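Local coordinates for novel immune-type receptor 11 (Ictalurus punctatus, PDB 2QTE), which probably serves as a cell-surface immune receptor whose immunoglobulin V-type domain takes part in allogeneic recognition in this bony fish, at residues A[28-36]-A[67-78]. The protein carries 1 engineered substitution. Residues are numbered along the deposited sequence; the frame is centred on the assembly and turned at random.
Sequences NKDNLAWYR and FSMTVNDQKFDL. Engineered in segment 28-36: D30 (natural residue Asn).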
loop_
_atom_site.group_PDB
_atom_site.type_symbol
_atom_site.label_atom_id
_atom_site.label_comp_id
_atom_site.label_asym_id
_atom_site.label_seq_id
_atom_site.Cartn_x
_atom_site.Cartn_y
_atom_site.Cartn_z
ATOM N N ASN A 28 15.934 -9.108 0.147
ATOM C CA ASN A 28 16.480 -8.743 1.449
ATOM C C ASN A 28 15.385 -9.022 2.483
ATOM O O ASN A 28 14.562 -8.153 2.763
ATOM C CB ASN A 28 16.839 -7.258 1.414
ATOM C CG ASN A 28 17.731 -6.831 2.547
ATOM O OD1 ASN A 28 17.424 -7.064 3.709
ATOM N ND2 ASN A 28 18.834 -6.149 2.214
ATOM N N LYS A 29 15.374 -10.246 3.025
ATOM C CA LYS A 29 14.371 -10.682 4.032
ATOM C C LYS A 29 14.016 -9.556 4.957
ATOM O O LYS A 29 12.878 -9.427 5.387
ATOM C CB LYS A 29 14.876 -11.883 4.843
ATOM C CG LYS A 29 14.206 -13.211 4.512
ATOM C CD LYS A 29 14.881 -13.958 3.377
ATOM C CE LYS A 29 14.348 -15.376 3.275
ATOM N NZ LYS A 29 14.649 -16.229 4.475
ATOM N N ASP A 30 14.998 -8.711 5.223
ATOM C CA ASP A 30 14.875 -7.656 6.194
ATOM C C ASP A 30 13.962 -6.488 5.823
ATOM O O ASP A 30 13.558 -5.766 6.713
ATOM C CB ASP A 30 16.265 -7.132 6.569
ATOM C CG ASP A 30 17.253 -8.262 6.917
ATOM O OD1 ASP A 30 16.810 -9.399 7.265
ATOM O OD2 ASP A 30 18.480 -7.980 6.833
ATOM N N ASN A 31 13.644 -6.293 4.541
ATOM C CA ASN A 31 12.705 -5.232 4.134
ATOM C C ASN A 31 11.349 -5.790 3.745
ATOM O O ASN A 31 10.594 -5.173 2.967
ATOM C CB ASN A 31 13.261 -4.363 2.988
ATOM C CG ASN A 31 14.564 -3.677 3.351
ATOM O OD1 ASN A 31 15.267 -4.113 4.243
ATOM N ND2 ASN A 31 14.900 -2.609 2.639
ATOM N N LEU A 32 11.030 -6.947 4.315
ATOM C CA LEU A 32 9.781 -7.608 4.024
ATOM C C LEU A 32 8.788 -7.460 5.188
ATOM O O LEU A 32 9.182 -7.532 6.367
ATOM C CB LEU A 32 10.055 -9.054 3.703
ATOM C CG LEU A 32 8.892 -9.961 3.430
ATOM C CD1 LEU A 32 8.258 -9.688 2.070
ATOM C CD2 LEU A 32 9.401 -11.376 3.520
ATOM N N ALA A 33 7.523 -7.196 4.842
ATOM C CA ALA A 33 6.543 -6.805 5.831
ATOM C C ALA A 33 5.152 -6.959 5.281
ATOM O O ALA A 33 4.953 -6.950 4.062
ATOM C CB ALA A 33 6.773 -5.319 6.232
ATOM N N TRP A 34 4.166 -7.037 6.174
ATOM C CA TRP A 34 2.795 -7.066 5.770
ATOM C C TRP A 34 2.252 -5.695 6.094
ATOM O O TRP A 34 2.600 -5.113 7.122
ATOM C CB TRP A 34 2.011 -8.094 6.611
ATOM C CG TRP A 34 2.018 -9.506 6.107
ATOM C CD1 TRP A 34 2.812 -10.520 6.524
ATOM C CD2 TRP A 34 1.148 -10.059 5.098
ATOM N NE1 TRP A 34 2.510 -11.681 5.822
ATOM C CE2 TRP A 34 1.498 -11.412 4.940
ATOM C CE3 TRP A 34 0.124 -9.533 4.311
ATOM C CZ2 TRP A 34 0.835 -12.249 4.064
ATOM C CZ3 TRP A 34 -0.524 -10.357 3.414
ATOM C CH2 TRP A 34 -0.149 -11.695 3.279
ATOM N N TYR A 35 1.443 -5.141 5.201
ATOM C CA TYR A 35 0.832 -3.844 5.471
ATOM C C TYR A 35 -0.626 -4.140 5.587
ATOM O O TYR A 35 -1.089 -5.045 4.952
ATOM C CB TYR A 35 1.079 -2.878 4.307
ATOM C CG TYR A 35 2.491 -2.424 4.310
ATOM C CD1 TYR A 35 3.530 -3.319 3.999
ATOM C CD2 TYR A 35 2.817 -1.140 4.678
ATOM C CE1 TYR A 35 4.843 -2.913 4.043
ATOM C CE2 TYR A 35 4.133 -0.730 4.745
ATOM C CZ TYR A 35 5.124 -1.634 4.420
ATOM O OH TYR A 35 6.405 -1.222 4.482
ATOM N N ARG A 36 -1.352 -3.324 6.343
ATOM C CA ARG A 36 -2.758 -3.559 6.554
ATOM C C ARG A 36 -3.516 -2.272 6.221
ATOM O O ARG A 36 -3.086 -1.178 6.646
ATOM C CB ARG A 36 -2.961 -3.924 8.025
ATOM C CG ARG A 36 -4.387 -4.112 8.471
ATOM C CD ARG A 36 -4.409 -4.376 10.016
ATOM N NE ARG A 36 -5.797 -4.519 10.483
ATOM C CZ ARG A 36 -6.136 -4.969 11.693
ATOM N NH1 ARG A 36 -5.197 -5.281 12.560
ATOM N NH2 ARG A 36 -7.432 -5.072 12.046
ATOM N N PHE A 67 -3.048 -12.435 16.614
ATOM C CA PHE A 67 -2.197 -12.523 15.428
ATOM C C PHE A 67 -0.879 -13.200 15.727
ATOM O O PHE A 67 -0.320 -13.037 16.822
ATOM C CB PHE A 67 -1.919 -11.134 14.823
ATOM C CG PHE A 67 -3.167 -10.463 14.231
ATOM C CD1 PHE A 67 -4.195 -10.012 15.063
ATOM C CD2 PHE A 67 -3.298 -10.300 12.888
ATOM C CE1 PHE A 67 -5.378 -9.394 14.507
ATOM C CE2 PHE A 67 -4.440 -9.681 12.314
ATOM C CZ PHE A 67 -5.475 -9.233 13.119
ATOM N N SER A 68 -0.365 -13.921 14.731
ATOM C CA SER A 68 0.952 -14.566 14.793
ATOM C C SER A 68 1.365 -14.724 13.361
ATOM O O SER A 68 0.648 -14.289 12.453
ATOM C CB SER A 68 0.912 -15.935 15.469
ATOM O OG SER A 68 0.004 -16.814 14.839
ATOM N N MET A 69 2.538 -15.289 13.146
ATOM C CA MET A 69 2.994 -15.587 11.802
ATOM C C MET A 69 3.683 -16.926 11.788
ATOM O O MET A 69 4.146 -17.416 12.815
ATOM C CB MET A 69 3.993 -14.528 11.326
ATOM C CG MET A 69 3.423 -13.155 11.085
ATOM S SD MET A 69 4.410 -12.090 10.018
ATOM C CE MET A 69 4.070 -12.942 8.501
ATOM N N THR A 70 3.710 -17.519 10.602
ATOM C CA THR A 70 4.552 -18.648 10.301
ATOM C C THR A 70 5.659 -18.129 9.400
ATOM O O THR A 70 5.404 -17.713 8.252
ATOM C CB THR A 70 3.688 -19.701 9.640
ATOM O OG1 THR A 70 2.674 -20.091 10.586
ATOM C CG2 THR A 70 4.514 -20.954 9.224
ATOM N N VAL A 71 6.884 -18.083 9.924
ATOM C CA VAL A 71 8.008 -17.579 9.144
ATOM C C VAL A 71 9.062 -18.676 9.028
ATOM O O VAL A 71 9.546 -19.180 10.046
ATOM C CB VAL A 71 8.609 -16.310 9.771
ATOM C CG1 VAL A 71 9.839 -15.807 8.987
ATOM C CG2 VAL A 71 7.485 -15.200 9.925
ATOM N N ASN A 72 9.389 -19.053 7.791
ATOM C CA ASN A 72 10.480 -19.976 7.515
ATOM C C ASN A 72 11.178 -19.661 6.161
ATOM O O ASN A 72 11.084 -18.546 5.670
ATOM C CB ASN A 72 10.026 -21.440 7.631
ATOM C CG ASN A 72 8.886 -21.816 6.688
ATOM O OD1 ASN A 72 8.895 -21.503 5.491
ATOM N ND2 ASN A 72 7.908 -22.534 7.224
ATOM N N ASP A 73 11.894 -20.625 5.591
ATOM C CA ASP A 73 12.560 -20.429 4.292
ATOM C C ASP A 73 11.569 -20.235 3.146
ATOM O O ASP A 73 11.925 -19.758 2.055
ATOM C CB ASP A 73 13.467 -21.631 3.975
ATOM C CG ASP A 73 14.878 -21.494 4.562
ATOM O OD1 ASP A 73 15.495 -22.566 4.817
ATOM O OD2 ASP A 73 15.376 -20.344 4.773
ATOM N N GLN A 74 10.322 -20.635 3.386
ATOM C CA GLN A 74 9.352 -20.668 2.318
ATOM C C GLN A 74 8.162 -19.764 2.582
ATOM O O GLN A 74 7.476 -19.375 1.634
ATOM C CB GLN A 74 8.910 -22.106 2.021
ATOM C CG GLN A 74 10.068 -23.022 1.480
ATOM C CD GLN A 74 10.812 -23.782 2.593
ATOM O OE1 GLN A 74 11.763 -23.273 3.206
ATOM N NE2 GLN A 74 10.366 -25.009 2.856
ATOM N N LYS A 75 7.938 -19.398 3.845
ATOM C CA LYS A 75 6.664 -18.795 4.244
ATOM C C LYS A 75 6.820 -17.511 5.008
ATOM O O LYS A 75 7.724 -17.364 5.823
ATOM C CB LYS A 75 5.879 -19.767 5.134
ATOM C CG LYS A 75 5.419 -21.027 4.443
ATOM C CD LYS A 75 4.648 -21.920 5.391
ATOM C CE LYS A 75 4.276 -23.208 4.708
ATOM N NZ LYS A 75 3.070 -23.834 5.325
ATOM N N PHE A 76 5.916 -16.576 4.775
ATOM C CA PHE A 76 5.849 -15.424 5.621
ATOM C C PHE A 76 4.357 -15.198 5.824
ATOM O O PHE A 76 3.792 -14.182 5.378
ATOM C CB PHE A 76 6.558 -14.277 4.916
ATOM C CG PHE A 76 6.714 -13.037 5.743
ATOM C CD1 PHE A 76 7.495 -13.039 6.897
ATOM C CD2 PHE A 76 6.111 -11.845 5.353
ATOM C CE1 PHE A 76 7.643 -11.906 7.662
ATOM C CE2 PHE A 76 6.263 -10.703 6.133
ATOM C CZ PHE A 76 7.026 -10.723 7.278
ATOM N N ASP A 77 3.705 -16.177 6.439
ATOM C CA ASP A 77 2.220 -16.178 6.467
ATOM C C ASP A 77 1.675 -15.601 7.761
ATOM O O ASP A 77 2.180 -15.892 8.821
ATOM C CB ASP A 77 1.667 -17.573 6.282
ATOM C CG ASP A 77 2.233 -18.285 5.052
ATOM O OD1 ASP A 77 2.761 -17.609 4.131
ATOM O OD2 ASP A 77 2.094 -19.518 4.996
ATOM N N LEU A 78 0.587 -14.840 7.652
ATOM C CA LEU A 78 -0.005 -14.171 8.786
ATOM C C LEU A 78 -1.218 -15.014 9.282
ATOM O O LEU A 78 -2.055 -15.367 8.484
ATOM C CB LEU A 78 -0.426 -12.779 8.294
ATOM C CG LEU A 78 -1.034 -11.736 9.230
ATOM C CD1 LEU A 78 -0.111 -11.418 10.384
ATOM C CD2 LEU A 78 -1.335 -10.489 8.385
HETATM O O HOH W 1 14.027 -18.254 2.327
HETATM O O HOH W 2 13.206 -17.185 6.631
#
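The F76 ring is covered on both faces: the CD2 methyl of L32 lies over one, 4.0 Å from the ring centroid, and M69 CE sits over the centre of the other. A33 CA meets its edge. On the W34 indole, L78 CB covers one face, while F76 O and M69 CE come up at the edge near the ring plane. The two aromatic planes are tilted only 12° but slid apart, with W34 CD1 3.5 Å from F76 CE2. W34 NE1 donates to F76 O at 2.8 Å (N-H...O 156°), the acceptor nearly in the indole plane but the donor tilted from the carbonyl plane. This is the core of an immunoglobulin V-type β-sandwich: strand 32-37 belongs to one sheet, strands 67-71 and 76-80 to the other, with W34 packed on C21 of the C21–C93 disulfide. M69 bends at chi3 (72°), which puts its methyl over F76 and against the NE1-CD1 edge of W34. Replacing W34 by a leucine would probably leave F76 O without this donor and open a gap beside L78. Two waters bridge K29 NZ to the Asx turn at N72: one donates weakly to N72 O, the other, held only weakly by NZ, to D73 O.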